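Local atomic coordinates of putative iron-regulated protein A (Parabacteroides distasonis ATCC 8503, PDB entry 4ECG), a protein that binds calcium ions and belongs to the imelysin-like (peptidase M75) family, whose putative metalloendopeptidase or iron-linked role remains to be established. Residues 111-116 with 148-153; 80-85 with 154-159; 125-130 with 174-179. All coordinates share one frame; numbering follows the deposited sequence.

Contact 1. Residues 111-116 with 148-153; sequences WPLDKN and FHTAEK. With CA (calcium ion), chain K.
Trp111 sends CG anti to its backbone N (chi1 -174°), and His149, on the helix it faces, sets CG anti to its own carbonyl carbon (chi1 -61°). The two side chains cross at about a right angle. The indole turns an edge to one face of the imidazole, with CE3 of Trp111 3.7 Å from CG of His149 and the ring planes 63° apart, an edge-to-face pair. Pro112, reached through a cis peptide bond, lays CB over the centre of one indole face. His149 and Glu152 are the histidine and glutamate of the HxxE signature of imelysin-like proteins. Here the two residues are joined directly: ND1 of His149 donates, almost straight and in its ring plane, to the syn side of OE1 of Glu152 at 2.8 Å, though tilted out of the carboxylate plane. NE2 is hydrogen-bonded to Glu277, a residue of a calcium site known for this protein though it does not bind the metal in this model, and the two bonds together fix the rotation of the imidazole. Beside it, CD1 of Leu113 rests 3.5 Å from the carbonyl O of His149. CD2 of Leu113 reaches to 3.4 Å from OG1 of Thr150, a hydroxyl that is itself hydrogen-bonded to the backbone of Arg146. Through its backbone, Trp111 also binds a calcium ion, its carbonyl O 2.3 Å from the metal, which three waters also coordinate.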
ATOM      1  N   TRP A 111      -3.035  10.749   3.526  1.00 49.33           N
ATOM      2  CA  TRP A 111      -3.305  11.642   2.412  1.00 46.49           C
ATOM      3  C   TRP A 111      -4.779  12.033   2.423  1.00 48.97           C
ATOM      4  O   TRP A 111      -5.661  11.198   2.730  1.00 52.27           O
ATOM      5  CB  TRP A 111      -2.964  10.919   1.106  1.00 45.85           C
ATOM      6  CG  TRP A 111      -3.080  11.800  -0.097  1.00 46.95           C
ATOM      7  CD1 TRP A 111      -4.108  11.839  -1.026  1.00 49.45           C
ATOM      8  CD2 TRP A 111      -2.155  12.854  -0.514  1.00 47.15           C
ATOM      9  NE1 TRP A 111      -3.896  12.834  -1.953  1.00 47.60           N
ATOM     10  CE2 TRP A 111      -2.747  13.480  -1.694  1.00 46.97           C
ATOM     11  CE3 TRP A 111      -0.984  13.378   0.006  1.00 49.15           C
ATOM     12  CZ2 TRP A 111      -2.139  14.538  -2.337  1.00 46.21           C
ATOM     13  CZ3 TRP A 111      -0.370  14.437  -0.649  1.00 47.95           C
ATOM     14  CH2 TRP A 111      -0.928  14.999  -1.801  1.00 48.49           C
ATOM     15  N   PRO A 112      -5.084  13.313   2.136  1.00 51.62           N
ATOM     16  CA  PRO A 112      -4.153  14.445   1.950  1.00 52.91           C
ATOM     17  C   PRO A 112      -3.583  14.975   3.274  1.00 52.35           C
ATOM     18  O   PRO A 112      -3.925  14.479   4.354  1.00 57.40           O
ATOM     19  CB  PRO A 112      -5.035  15.525   1.293  1.00 54.26           C
ATOM     20  CG  PRO A 112      -6.387  15.229   1.817  1.00 56.25           C
ATOM     21  CD  PRO A 112      -6.482  13.735   1.978  1.00 51.84           C
ATOM     22  N   LEU A 113      -2.742  15.993   3.156  1.00 48.63           N
ATOM     23  CA  LEU A 113      -2.035  16.553   4.261  1.00 50.51           C
ATOM     24  C   LEU A 113      -2.720  17.830   4.727  1.00 48.45           C
ATOM     25  O   LEU A 113      -3.390  18.502   3.968  1.00 49.55           O
ATOM     26  CB  LEU A 113      -0.568  16.857   3.864  1.00 45.58           C
ATOM     27  CG  LEU A 113       0.287  15.686   3.397  1.00 45.85           C
ATOM     28  CD1 LEU A 113       1.603  16.237   2.794  1.00 40.46           C
ATOM     29  CD2 LEU A 113       0.535  14.659   4.514  1.00 43.43           C
ATOM     30  N   ASP A 114      -2.499  18.170   5.995  1.00 48.95           N
ATOM     31  CA  ASP A 114      -2.856  19.450   6.505  1.00 45.29           C
ATOM     32  C   ASP A 114      -1.734  20.451   6.219  1.00 47.77           C
ATOM     33  O   ASP A 114      -0.858  20.732   7.066  1.00 44.67           O
ATOM     34  CB  ASP A 114      -3.154  19.337   7.991  1.00 50.41           C
ATOM     35  CG  ASP A 114      -3.426  20.706   8.659  1.00 49.81           C
ATOM     36  OD1 ASP A 114      -3.588  21.705   7.938  1.00 55.49           O
ATOM     37  OD2 ASP A 114      -3.480  20.760   9.903  1.00 54.53           O
ATOM     38  N   LYS A 115      -1.797  21.009   5.019  1.00 49.37           N
ATOM     39  CA  LYS A 115      -0.771  21.890   4.511  1.00 50.36           C
ATOM     40  C   LYS A 115      -0.667  23.168   5.323  1.00 51.58           C
ATOM     41  O   LYS A 115       0.417  23.644   5.569  1.00 54.28           O
ATOM     42  CB  LYS A 115      -1.011  22.182   3.018  1.00 53.00           C
ATOM     43  CG  LYS A 115      -0.848  20.921   2.153  1.00 58.75           C
ATOM     44  CD  LYS A 115      -1.054  21.165   0.652  1.00 59.08           C
ATOM     45  CE  LYS A 115      -2.527  21.262   0.269  1.00 62.45           C
ATOM     46  NZ  LYS A 115      -2.721  22.308  -0.805  1.00 74.53           N
ATOM     47  N   ASN A 116      -1.763  23.721   5.795  1.00 49.41           N
ATOM     48  CA  ASN A 116      -1.620  24.886   6.676  1.00 55.67           C
ATOM     49  C   ASN A 116      -0.874  24.601   7.991  1.00 54.60           C
ATOM     50  O   ASN A 116      -0.063  25.406   8.425  1.00 51.07           O
ATOM     51  CB  ASN A 116      -2.977  25.592   6.971  1.00 60.39           C
ATOM     52  CG  ASN A 116      -3.594  26.275   5.718  1.00 62.89           C
ATOM     53  OD1 ASN A 116      -2.992  26.397   4.640  1.00 62.71           O
ATOM     54  ND2 ASN A 116      -4.798  26.712   5.874  1.00 69.34           N
ATOM     55  N   PHE A 148       4.927   9.426   4.803  1.00 44.64           N
ATOM     56  CA  PHE A 148       5.564   9.417   3.468  1.00 47.56           C
ATOM     57  C   PHE A 148       5.338  10.715   2.677  1.00 43.39           C
ATOM     58  O   PHE A 148       6.228  11.222   2.016  1.00 40.02           O
ATOM     59  CB  PHE A 148       5.000   8.311   2.598  1.00 44.25           C
ATOM     60  CG  PHE A 148       5.695   6.996   2.710  1.00 42.09           C
ATOM     61  CD1 PHE A 148       6.764   6.714   1.918  1.00 41.69           C
ATOM     62  CD2 PHE A 148       5.186   6.007   3.526  1.00 43.28           C
ATOM     63  CE1 PHE A 148       7.363   5.489   1.957  1.00 43.75           C
ATOM     64  CE2 PHE A 148       5.772   4.773   3.581  1.00 43.05           C
ATOM     65  CZ  PHE A 148       6.876   4.524   2.791  1.00 41.33           C
ATOM     66  N   HIS A 149       4.148  11.251   2.774  1.00 40.22           N
ATOM     67  CA  HIS A 149       3.809  12.385   1.916  1.00 42.38           C
ATOM     68  C   HIS A 149       4.297  13.710   2.428  1.00 41.67           C
ATOM     69  O   HIS A 149       4.479  14.636   1.646  1.00 40.21           O
ATOM     70  CB  HIS A 149       2.314  12.387   1.593  1.00 41.25           C
ATOM     71  CG  HIS A 149       1.868  11.136   0.854  1.00 44.10           C
ATOM     72  ND1 HIS A 149       2.362  10.793  -0.356  1.00 47.92           N
ATOM     73  CD2 HIS A 149       1.019  10.120   1.229  1.00 48.28           C
ATOM     74  CE1 HIS A 149       1.833   9.636  -0.733  1.00 52.33           C
ATOM     75  NE2 HIS A 149       0.999   9.221   0.235  1.00 50.78           N
ATOM     76  N   THR A 150       4.555  13.821   3.729  1.00 41.33           N
ATOM     77  CA  THR A 150       5.108  15.060   4.247  1.00 42.01           C
ATOM     78  C   THR A 150       6.602  15.095   3.820  1.00 41.05           C
ATOM     79  O   THR A 150       7.074  16.119   3.351  1.00 48.26           O
ATOM     80  CB  THR A 150       4.922  15.223   5.781  1.00 40.86           C
ATOM     81  OG1 THR A 150       3.537  15.269   6.087  1.00 39.28           O
ATOM     82  CG2 THR A 150       5.580  16.505   6.301  1.00 40.53           C
ATOM     83  N   ALA A 151       7.322  13.994   4.000  1.00 39.38           N
ATOM     84  CA  ALA A 151       8.703  13.835   3.514  1.00 41.94           C
ATOM     85  C   ALA A 151       8.747  14.123   1.978  1.00 41.92           C
ATOM     86  O   ALA A 151       9.540  14.913   1.525  1.00 46.13           O
ATOM     87  CB  ALA A 151       9.223  12.422   3.855  1.00 36.73           C
ATOM     88  N   GLU A 152       7.801  13.562   1.235  1.00 43.06           N
ATOM     89  CA  GLU A 152       7.714  13.695  -0.224  1.00 42.77           C
ATOM     90  C   GLU A 152       7.637  15.137  -0.609  1.00 45.85           C
ATOM     91  O   GLU A 152       8.332  15.590  -1.542  1.00 41.01           O
ATOM     92  CB  GLU A 152       6.443  12.977  -0.731  1.00 43.64           C
ATOM     93  CG  GLU A 152       6.370  12.752  -2.238  1.00 44.90           C
ATOM     94  CD  GLU A 152       4.984  12.391  -2.759  1.00 46.16           C
ATOM     95  OE1 GLU A 152       3.972  12.348  -1.971  1.00 43.84           O
ATOM     96  OE2 GLU A 152       4.926  12.194  -3.985  1.00 41.88           O
ATOM     97  N   LYS A 153       6.766  15.859   0.105  1.00 44.98           N
ATOM     98  CA  LYS A 153       6.449  17.232  -0.230  1.00 45.36           C
ATOM     99  C   LYS A 153       7.686  18.095  -0.058  1.00 44.12           C
ATOM    100  O   LYS A 153       7.848  19.035  -0.799  1.00 47.27           O
ATOM    101  CB  LYS A 153       5.308  17.830   0.635  1.00 44.08           C
ATOM    102  CG  LYS A 153       4.734  19.106  -0.002  1.00 45.98           C
ATOM    103  CD  LYS A 153       3.597  19.765   0.811  1.00 47.65           C
ATOM    104  CE  LYS A 153       3.004  21.025   0.149  1.00 47.49           C
ATOM    105  NZ  LYS A 153       3.938  22.199   0.102  1.00 48.93           N
TER
HETATM  106 CA    CA K 509      -7.385   9.672   3.107  1.00 79.86          CA
HETATM  107  O   HOH W   1      -6.057  10.053   5.066  1.00 50.94           O
HETATM  108  O   HOH W   2      -8.686  10.938   1.464  1.00 72.46           O
HETATM  109  O   HOH W   3      -5.421   8.304   2.568  1.00 62.57           O

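Contact 2. Residues 80-85 with 154-159; sequences AWRAVR and MLFLDG
Trp81 and Leu155 mark the closest backbone approach, their CA atoms 8.9 Å apart, a spacing that large side chains have to bridge. Residues 80-85 are helical throughout, part of the long helix 71-89. The facing segment changes character: helix 147-155 stops at Leu155, Phe156 swings into extended geometry, and strand 156-157 pairs antiparallel with 160-161 in a small beta-hairpin, a rare strand element in this mostly helical imelysin fold. Asp158 and Gly159 make the bend of the hairpin. Gly159 has a phi of 99°, and at its backbone angles a CB would press on the carbonyl O of Asp158, a strain that glycine avoids.

Phe156, just where the helix gives way to the strand, makes the largest single contribution to the contact. Its ring turns an edge to Trp81 and also meets the guanidinium of Arg82. CE2 of Phe156 lies above one face of the Trp81 indole, displaced toward the rim and 3.7 Å from CE3 of Trp81. The planes stand at 66°, an offset edge-to-face pair with the centroids of the Phe156 ring and the six-membered ring of Trp81 5.4 Å apart. Leu155 adds CD1, 4.3 Å from CD1 of Trp81, while the indole NE1 is hydrogen-bonded to the carbonyl of Phe148.

Two bonds away on the Phe156 ring, CE1 lies over one face of the Arg82 guanidinium, 3.5 Å from NH2 of Arg82. The arginine chain is extended from CG to NE (chi2 -173° keeps CD anti), and its guanidinium ends beside the hairpin turn. Its NH1 is held by Asn283 and by the carbonyl of Ser281. In the plane of the guanidinium, at its edge, the carbonyl O of Gly159 lies 3.3 Å from NH2 of Arg82.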
ATOM      1  N   ALA A  80      15.933   6.750  -2.426  1.00 46.65           N
ATOM      2  CA  ALA A  80      15.667   5.889  -1.273  1.00 46.95           C
ATOM      3  C   ALA A  80      14.165   5.979  -0.838  1.00 44.00           C
ATOM      4  O   ALA A  80      13.565   4.994  -0.452  1.00 47.74           O
ATOM      5  CB  ALA A  80      16.643   6.200  -0.125  1.00 41.42           C
ATOM      6  N   TRP A  81      13.551   7.139  -0.975  1.00 43.04           N
ATOM      7  CA  TRP A  81      12.127   7.328  -0.641  1.00 40.37           C
ATOM      8  C   TRP A  81      11.283   6.464  -1.532  1.00 42.74           C
ATOM      9  O   TRP A  81      10.400   5.704  -1.052  1.00 45.62           O
ATOM     10  CB  TRP A  81      11.745   8.815  -0.793  1.00 40.73           C
ATOM     11  CG  TRP A  81      10.321   9.137  -0.473  1.00 41.15           C
ATOM     12  CD1 TRP A  81       9.796   9.527   0.751  1.00 40.30           C
ATOM     13  CD2 TRP A  81       9.157   9.034  -1.363  1.00 41.36           C
ATOM     14  NE1 TRP A  81       8.440   9.682   0.666  1.00 38.81           N
ATOM     15  CE2 TRP A  81       8.006   9.405  -0.573  1.00 40.87           C
ATOM     16  CE3 TRP A  81       8.976   8.694  -2.686  1.00 45.96           C
ATOM     17  CZ2 TRP A  81       6.735   9.423  -1.103  1.00 45.50           C
ATOM     18  CZ3 TRP A  81       7.684   8.723  -3.222  1.00 42.69           C
ATOM     19  CH2 TRP A  81       6.593   9.070  -2.444  1.00 43.23           C
ATOM     20  N   ARG A  82      11.535   6.546  -2.843  1.00 42.50           N
ATOM     21  CA  ARG A  82      10.850   5.669  -3.831  1.00 42.27           C
ATOM     22  C   ARG A  82      11.047   4.167  -3.592  1.00 41.97           C
ATOM     23  O   ARG A  82      10.125   3.372  -3.775  1.00 43.46           O
ATOM     24  CB  ARG A  82      11.289   5.969  -5.261  1.00 43.20           C
ATOM     25  CG  ARG A  82      10.942   7.363  -5.766  1.00 42.85           C
ATOM     26  CD  ARG A  82      11.293   7.459  -7.246  1.00 41.83           C
ATOM     27  NE  ARG A  82      11.350   8.845  -7.760  1.00 41.66           N
ATOM     28  CZ  ARG A  82      10.299   9.595  -8.124  1.00 40.85           C
ATOM     29  NH1 ARG A  82       9.062   9.150  -7.985  1.00 43.82           N
ATOM     30  NH2 ARG A  82      10.478  10.807  -8.636  1.00 40.69           N
ATOM     31  N   ALA A  83      12.263   3.787  -3.243  1.00 43.10           N
ATOM     32  CA  ALA A  83      12.620   2.382  -3.067  1.00 46.13           C
ATOM     33  C   ALA A  83      11.951   1.778  -1.806  1.00 46.73           C
ATOM     34  O   ALA A  83      11.505   0.662  -1.845  1.00 48.03           O
ATOM     35  CB  ALA A  83      14.137   2.207  -3.037  1.00 40.00           C
ATOM     36  N   VAL A  84      11.859   2.523  -0.700  1.00 47.59           N
ATOM     37  CA  VAL A  84      11.139   2.017   0.483  1.00 47.57           C
ATOM     38  C   VAL A  84       9.647   1.963   0.211  1.00 45.91           C
ATOM     39  O   VAL A  84       8.919   1.144   0.779  1.00 50.34           O
ATOM     40  CB  VAL A  84      11.475   2.768   1.827  1.00 43.59           C
ATOM     41  CG1 VAL A  84      10.897   4.166   1.922  1.00 42.83           C
ATOM     42  CG2 VAL A  84      10.982   1.950   2.976  1.00 41.98           C
ATOM     43  N   ARG A  85       9.184   2.826  -0.680  1.00 45.89           N
ATOM     44  CA  ARG A  85       7.791   2.839  -1.004  1.00 45.31           C
ATOM     45  C   ARG A  85       7.309   1.622  -1.811  1.00 44.69           C
ATOM     46  O   ARG A  85       6.134   1.324  -1.787  1.00 46.39           O
ATOM     47  CB  ARG A  85       7.437   4.132  -1.738  1.00 46.98           C
ATOM     48  CG  ARG A  85       5.933   4.338  -1.791  1.00 50.63           C
ATOM     49  CD  ARG A  85       5.534   5.766  -1.975  1.00 53.37           C
ATOM     50  NE  ARG A  85       4.083   5.877  -2.033  1.00 52.45           N
ATOM     51  CZ  ARG A  85       3.286   6.060  -0.988  1.00 48.76           C
ATOM     52  NH1 ARG A  85       3.747   6.184   0.233  1.00 49.73           N
ATOM     53  NH2 ARG A  85       1.998   6.132  -1.185  1.00 51.59           N
HETATM   54  N   MSE A 154       8.546  17.732   0.890  1.00 44.92           N
HETATM   55  CA  MSE A 154       9.791  18.441   1.175  1.00 43.41           C
HETATM   56  C   MSE A 154      10.975  17.974   0.317  1.00 44.29           C
HETATM   57  O   MSE A 154      11.928  18.718   0.183  1.00 43.13           O
HETATM   58  CB  MSE A 154      10.158  18.284   2.650  1.00 43.87           C
HETATM   59  CG  MSE A 154       9.128  18.830   3.621  1.00 44.33           C
HETATM   60 SE   MSE A 154       9.452  18.365   5.505  0.75 41.86          SE
HETATM   61  CE  MSE A 154       8.037  19.452   6.203  1.00 43.01           C
ATOM     62  N   LEU A 155      10.936  16.758  -0.229  1.00 43.31           N
ATOM     63  CA  LEU A 155      12.064  16.232  -1.008  1.00 44.78           C
ATOM     64  C   LEU A 155      11.963  16.489  -2.533  1.00 45.12           C
ATOM     65  O   LEU A 155      12.970  16.509  -3.248  1.00 47.05           O
ATOM     66  CB  LEU A 155      12.179  14.726  -0.773  1.00 42.74           C
ATOM     67  CG  LEU A 155      12.685  14.298   0.578  1.00 42.60           C
ATOM     68  CD1 LEU A 155      12.538  12.776   0.697  1.00 43.62           C
ATOM     69  CD2 LEU A 155      14.130  14.748   0.809  1.00 41.50           C
ATOM     70  N   PHE A 156      10.742  16.665  -2.995  1.00 42.16           N
ATOM     71  CA  PHE A 156      10.381  16.596  -4.393  1.00 46.10           C
ATOM     72  C   PHE A 156       9.601  17.846  -4.841  1.00 47.07           C
ATOM     73  O   PHE A 156       8.836  18.415  -4.083  1.00 45.09           O
ATOM     74  CB  PHE A 156       9.456  15.375  -4.663  1.00 39.84           C
ATOM     75  CG  PHE A 156      10.125  14.046  -4.576  1.00 40.88           C
ATOM     76  CD1 PHE A 156      10.858  13.532  -5.672  1.00 45.43           C
ATOM     77  CD2 PHE A 156       9.994  13.256  -3.458  1.00 41.69           C
ATOM     78  CE1 PHE A 156      11.455  12.294  -5.605  1.00 44.04           C
ATOM     79  CE2 PHE A 156      10.590  11.998  -3.396  1.00 42.46           C
ATOM     80  CZ  PHE A 156      11.332  11.535  -4.456  1.00 44.45           C
ATOM     81  N   LEU A 157       9.769  18.235  -6.093  1.00 48.89           N
ATOM     82  CA  LEU A 157       8.907  19.247  -6.693  1.00 53.34           C
ATOM     83  C   LEU A 157       8.525  18.799  -8.099  1.00 53.74           C
ATOM     84  O   LEU A 157       9.379  18.581  -8.988  1.00 53.35           O
ATOM     85  CB  LEU A 157       9.608  20.594  -6.733  1.00 55.87           C
ATOM     86  CG  LEU A 157       8.809  21.802  -7.218  1.00 63.59           C
ATOM     87  CD1 LEU A 157       7.607  22.022  -6.291  1.00 64.17           C
ATOM     88  CD2 LEU A 157       9.742  23.025  -7.253  1.00 66.62           C
ATOM     89  N   ASP A 158       7.229  18.672  -8.303  1.00 55.44           N
ATOM     90  CA  ASP A 158       6.683  18.153  -9.547  1.00 59.78           C
ATOM     91  C   ASP A 158       7.521  17.063 -10.287  1.00 50.68           C
ATOM     92  O   ASP A 158       7.844  17.188 -11.449  1.00 55.75           O
ATOM     93  CB  ASP A 158       6.273  19.309 -10.470  1.00 64.45           C
ATOM     94  CG  ASP A 158       4.798  19.210 -10.894  1.00 74.75           C
ATOM     95  OD1 ASP A 158       4.113  18.145 -10.714  1.00 64.43           O
ATOM     96  OD2 ASP A 158       4.309  20.236 -11.381  1.00 87.56           O
ATOM     97  N   GLY A 159       7.825  15.987  -9.583  1.00 45.29           N
ATOM     98  CA  GLY A 159       8.472  14.848 -10.155  1.00 47.09           C
ATOM     99  C   GLY A 159       9.972  14.725  -9.952  1.00 49.87           C
ATOM    100  O   GLY A 159      10.542  13.681 -10.224  1.00 46.65           O
TER

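Contact 3. Residues 125-130 with 174-179; sequences GEFSKI and LEYLKL
Phe127 pushes its ring into a shallow hollow on helix 171-196 whose walls are Glu175, Tyr176 and Leu179. Each wall meets a different part of the side chain. CD1 of Leu179 nestles against the root, 3.6 Å from CB of Phe127, and the two side chains cross at about a right angle. Farther out, CE1 of Phe127 approaches CB of Tyr176 at 3.8 Å, and on the other flank of the ring CE2 of Phe127 lies 4.0 Å from CG of Glu175. The backbone of Gly125 doubles back so that its C lies over the centre of one ring face. This is loop-on-helix packing: the chain has left helix 115-124 and lies against helix 171-196 by apolar contact, away from the annotated calcium sites. Ile121 of helix 115-124 touches Phe127, Ile130 and Tyr176, tying the loop to the helix it has just left. An alanine in place of Phe127 would keep CB against Leu179 but would probably leave a gap where the ring packs on Glu175 and Tyr176, and the Gly125 backbone without the ring it covers. Ile130 is the second bump. Its CG1 sits between the backbone N and the carbonyl carbon (chi1 89°), and CD1 beyond it fits a notch where it is 3.6 Å from CE1 of Tyr176 and 4.0 Å from CB of Leu179. The CG2 branch meets the hydroxyl end of the phenol, 3.7 Å from OH of Tyr176, a hydroxyl hydrogen-bonded to the carbonyl of Leu145.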
ATOM      1  N   GLY A 125       8.165  26.111  14.857  1.00 56.34           N
ATOM      2  CA  GLY A 125       9.029  25.083  15.374  1.00 54.51           C
ATOM      3  C   GLY A 125       8.378  24.225  16.405  1.00 55.08           C
ATOM      4  O   GLY A 125       9.079  23.567  17.139  1.00 51.09           O
ATOM      5  N   GLU A 126       7.046  24.203  16.444  1.00 58.71           N
ATOM      6  CA  GLU A 126       6.304  23.380  17.422  1.00 57.52           C
ATOM      7  C   GLU A 126       6.193  21.909  16.962  1.00 50.83           C
ATOM      8  O   GLU A 126       5.127  21.371  16.654  1.00 47.93           O
ATOM      9  CB  GLU A 126       4.925  23.999  17.744  1.00 64.36           C
ATOM     10  CG  GLU A 126       4.491  23.787  19.206  1.00 75.48           C
ATOM     11  CD  GLU A 126       3.001  24.050  19.491  1.00 79.55           C
ATOM     12  OE1 GLU A 126       2.367  24.733  18.662  1.00 81.99           O
ATOM     13  OE2 GLU A 126       2.470  23.567  20.544  1.00 75.57           O
ATOM     14  N   PHE A 127       7.324  21.244  16.937  1.00 48.86           N
ATOM     15  CA  PHE A 127       7.388  19.883  16.413  1.00 50.01           C
ATOM     16  C   PHE A 127       6.594  18.834  17.171  1.00 48.53           C
ATOM     17  O   PHE A 127       6.190  17.840  16.568  1.00 51.59           O
ATOM     18  CB  PHE A 127       8.832  19.436  16.257  1.00 49.34           C
ATOM     19  CG  PHE A 127       9.611  20.312  15.355  1.00 48.18           C
ATOM     20  CD1 PHE A 127       9.224  20.471  14.035  1.00 50.26           C
ATOM     21  CD2 PHE A 127      10.739  20.954  15.805  1.00 49.38           C
ATOM     22  CE1 PHE A 127       9.959  21.291  13.188  1.00 53.10           C
ATOM     23  CE2 PHE A 127      11.476  21.787  14.993  1.00 53.47           C
ATOM     24  CZ  PHE A 127      11.091  21.957  13.676  1.00 54.11           C
ATOM     25  N   SER A 128       6.304  19.077  18.439  1.00 47.63           N
ATOM     26  CA  SER A 128       5.421  18.192  19.215  1.00 52.10           C
ATOM     27  C   SER A 128       4.056  17.881  18.572  1.00 51.34           C
ATOM     28  O   SER A 128       3.471  16.830  18.841  1.00 50.82           O
ATOM     29  CB  SER A 128       5.210  18.709  20.672  1.00 51.71           C
ATOM     30  OG  SER A 128       4.596  19.981  20.721  1.00 51.42           O
ATOM     31  N   LYS A 129       3.567  18.775  17.726  1.00 50.63           N
ATOM     32  CA  LYS A 129       2.304  18.565  17.058  1.00 53.18           C
ATOM     33  C   LYS A 129       2.326  17.384  16.060  1.00 49.99           C
ATOM     34  O   LYS A 129       1.277  16.963  15.594  1.00 54.04           O
ATOM     35  CB  LYS A 129       1.863  19.859  16.343  1.00 58.10           C
ATOM     36  CG  LYS A 129       1.482  21.030  17.257  1.00 65.58           C
ATOM     37  CD  LYS A 129       0.997  22.280  16.475  1.00 79.46           C
ATOM     38  CE  LYS A 129      -0.543  22.388  16.241  1.00 88.43           C
ATOM     39  NZ  LYS A 129      -1.178  21.581  15.120  1.00 78.13           N
ATOM     40  N   ILE A 130       3.503  16.872  15.697  1.00 49.48           N
ATOM     41  CA  ILE A 130       3.603  15.895  14.623  1.00 47.82           C
ATOM     42  C   ILE A 130       3.831  14.472  15.105  1.00 53.25           C
ATOM     43  O   ILE A 130       3.714  13.540  14.321  1.00 51.73           O
ATOM     44  CB  ILE A 130       4.671  16.297  13.594  1.00 49.82           C
ATOM     45  CG1 ILE A 130       6.040  15.760  13.941  1.00 47.89           C
ATOM     46  CG2 ILE A 130       4.694  17.820  13.402  1.00 50.68           C
ATOM     47  CD1 ILE A 130       7.087  16.102  12.898  1.00 50.15           C
ATOM     48  N   LEU A 174      14.022  21.429   7.726  1.00 47.27           N
ATOM     49  CA  LEU A 174      15.000  20.344   7.719  1.00 47.52           C
ATOM     50  C   LEU A 174      14.851  19.484   8.959  1.00 49.61           C
ATOM     51  O   LEU A 174      14.861  18.246   8.887  1.00 51.15           O
ATOM     52  CB  LEU A 174      16.438  20.880   7.645  1.00 47.49           C
ATOM     53  CG  LEU A 174      16.814  21.366   6.225  1.00 46.62           C
ATOM     54  CD1 LEU A 174      18.024  22.275   6.312  1.00 42.79           C
ATOM     55  CD2 LEU A 174      17.059  20.220   5.234  1.00 44.13           C
ATOM     56  N   GLU A 175      14.731  20.120  10.108  1.00 44.53           N
ATOM     57  CA  GLU A 175      14.507  19.351  11.308  1.00 45.64           C
ATOM     58  C   GLU A 175      13.148  18.578  11.217  1.00 44.46           C
ATOM     59  O   GLU A 175      13.010  17.427  11.677  1.00 40.84           O
ATOM     60  CB  GLU A 175      14.591  20.266  12.528  1.00 47.72           C
ATOM     61  CG  GLU A 175      14.498  19.497  13.828  1.00 56.64           C
ATOM     62  CD  GLU A 175      15.653  18.489  14.077  1.00 65.76           C
ATOM     63  OE1 GLU A 175      16.793  18.709  13.518  1.00 66.37           O
ATOM     64  OE2 GLU A 175      15.401  17.492  14.856  1.00 65.60           O
ATOM     65  N   TYR A 176      12.156  19.200  10.572  1.00 41.01           N
ATOM     66  CA  TYR A 176      10.848  18.587  10.406  1.00 39.94           C
ATOM     67  C   TYR A 176      11.034  17.291   9.606  1.00 40.15           C
ATOM     68  O   TYR A 176      10.659  16.231  10.053  1.00 42.03           O
ATOM     69  CB  TYR A 176       9.933  19.628   9.731  1.00 41.16           C
ATOM     70  CG  TYR A 176       8.429  19.373   9.774  1.00 44.34           C
ATOM     71  CD1 TYR A 176       7.881  18.074   9.811  1.00 42.55           C
ATOM     72  CD2 TYR A 176       7.545  20.432   9.730  1.00 45.38           C
ATOM     73  CE1 TYR A 176       6.515  17.856   9.769  1.00 41.75           C
ATOM     74  CE2 TYR A 176       6.186  20.204   9.722  1.00 46.67           C
ATOM     75  CZ  TYR A 176       5.677  18.926   9.762  1.00 41.39           C
ATOM     76  OH  TYR A 176       4.310  18.769   9.804  1.00 42.41           O
ATOM     77  N   LEU A 177      11.706  17.390   8.458  1.00 42.86           N
ATOM     78  CA  LEU A 177      12.045  16.267   7.586  1.00 42.83           C
ATOM     79  C   LEU A 177      12.746  15.132   8.350  1.00 43.77           C
ATOM     80  O   LEU A 177      12.452  13.951   8.119  1.00 45.31           O
ATOM     81  CB  LEU A 177      12.913  16.730   6.411  1.00 40.11           C
ATOM     82  CG  LEU A 177      13.437  15.658   5.413  1.00 45.03           C
ATOM     83  CD1 LEU A 177      12.256  14.868   4.794  1.00 40.02           C
ATOM     84  CD2 LEU A 177      14.397  16.230   4.325  1.00 40.06           C
ATOM     85  N   LYS A 178      13.670  15.474   9.228  1.00 41.80           N
ATOM     86  CA  LYS A 178      14.368  14.482  10.051  1.00 44.18           C
ATOM     87  C   LYS A 178      13.376  13.791  10.988  1.00 47.29           C
ATOM     88  O   LYS A 178      13.379  12.562  11.093  1.00 52.24           O
ATOM     89  CB  LYS A 178      15.446  15.151  10.888  1.00 49.16           C
ATOM     90  CG  LYS A 178      16.409  14.220  11.623  1.00 57.07           C
ATOM     91  CD  LYS A 178      17.205  14.919  12.724  1.00 63.47           C
ATOM     92  CE  LYS A 178      18.633  15.321  12.345  1.00 73.82           C
ATOM     93  NZ  LYS A 178      19.254  16.232  13.397  1.00 76.89           N
ATOM     94  N   LEU A 179      12.497  14.564  11.630  1.00 42.89           N
ATOM     95  CA  LEU A 179      11.569  13.983  12.606  1.00 44.81           C
ATOM     96  C   LEU A 179      10.537  13.054  11.952  1.00 44.36           C
ATOM     97  O   LEU A 179      10.251  11.980  12.465  1.00 39.85           O
ATOM     98  CB  LEU A 179      10.888  15.071  13.439  1.00 47.03           C
ATOM     99  CG  LEU A 179      11.836  15.762  14.410  1.00 48.17           C
ATOM    100  CD1 LEU A 179      11.196  17.062  14.848  1.00 49.17           C
ATOM    101  CD2 LEU A 179      12.133  14.833  15.592  1.00 50.45           C
TER

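How the contacts relate
The three contacts lie on the same side of the chain's centre and show how one short helix can be built in from several directions. Helix 147-155 supplies a segment to contact 1 and, with the strand that follows, to contact 2; their centres are 12 Å apart. Contact 1 is nested within the loop that contact 2 closes. Contact 3, about 13 Å from the centre of contact 1 and 18 Å from that of contact 2, crosses both along the chain, and Tyr176 of its helix 171-196 touches Thr150 and Met154. The HxxE helix is thus packed against both helices 71-89 and 171-196, its histidine facing the calcium-ligand region.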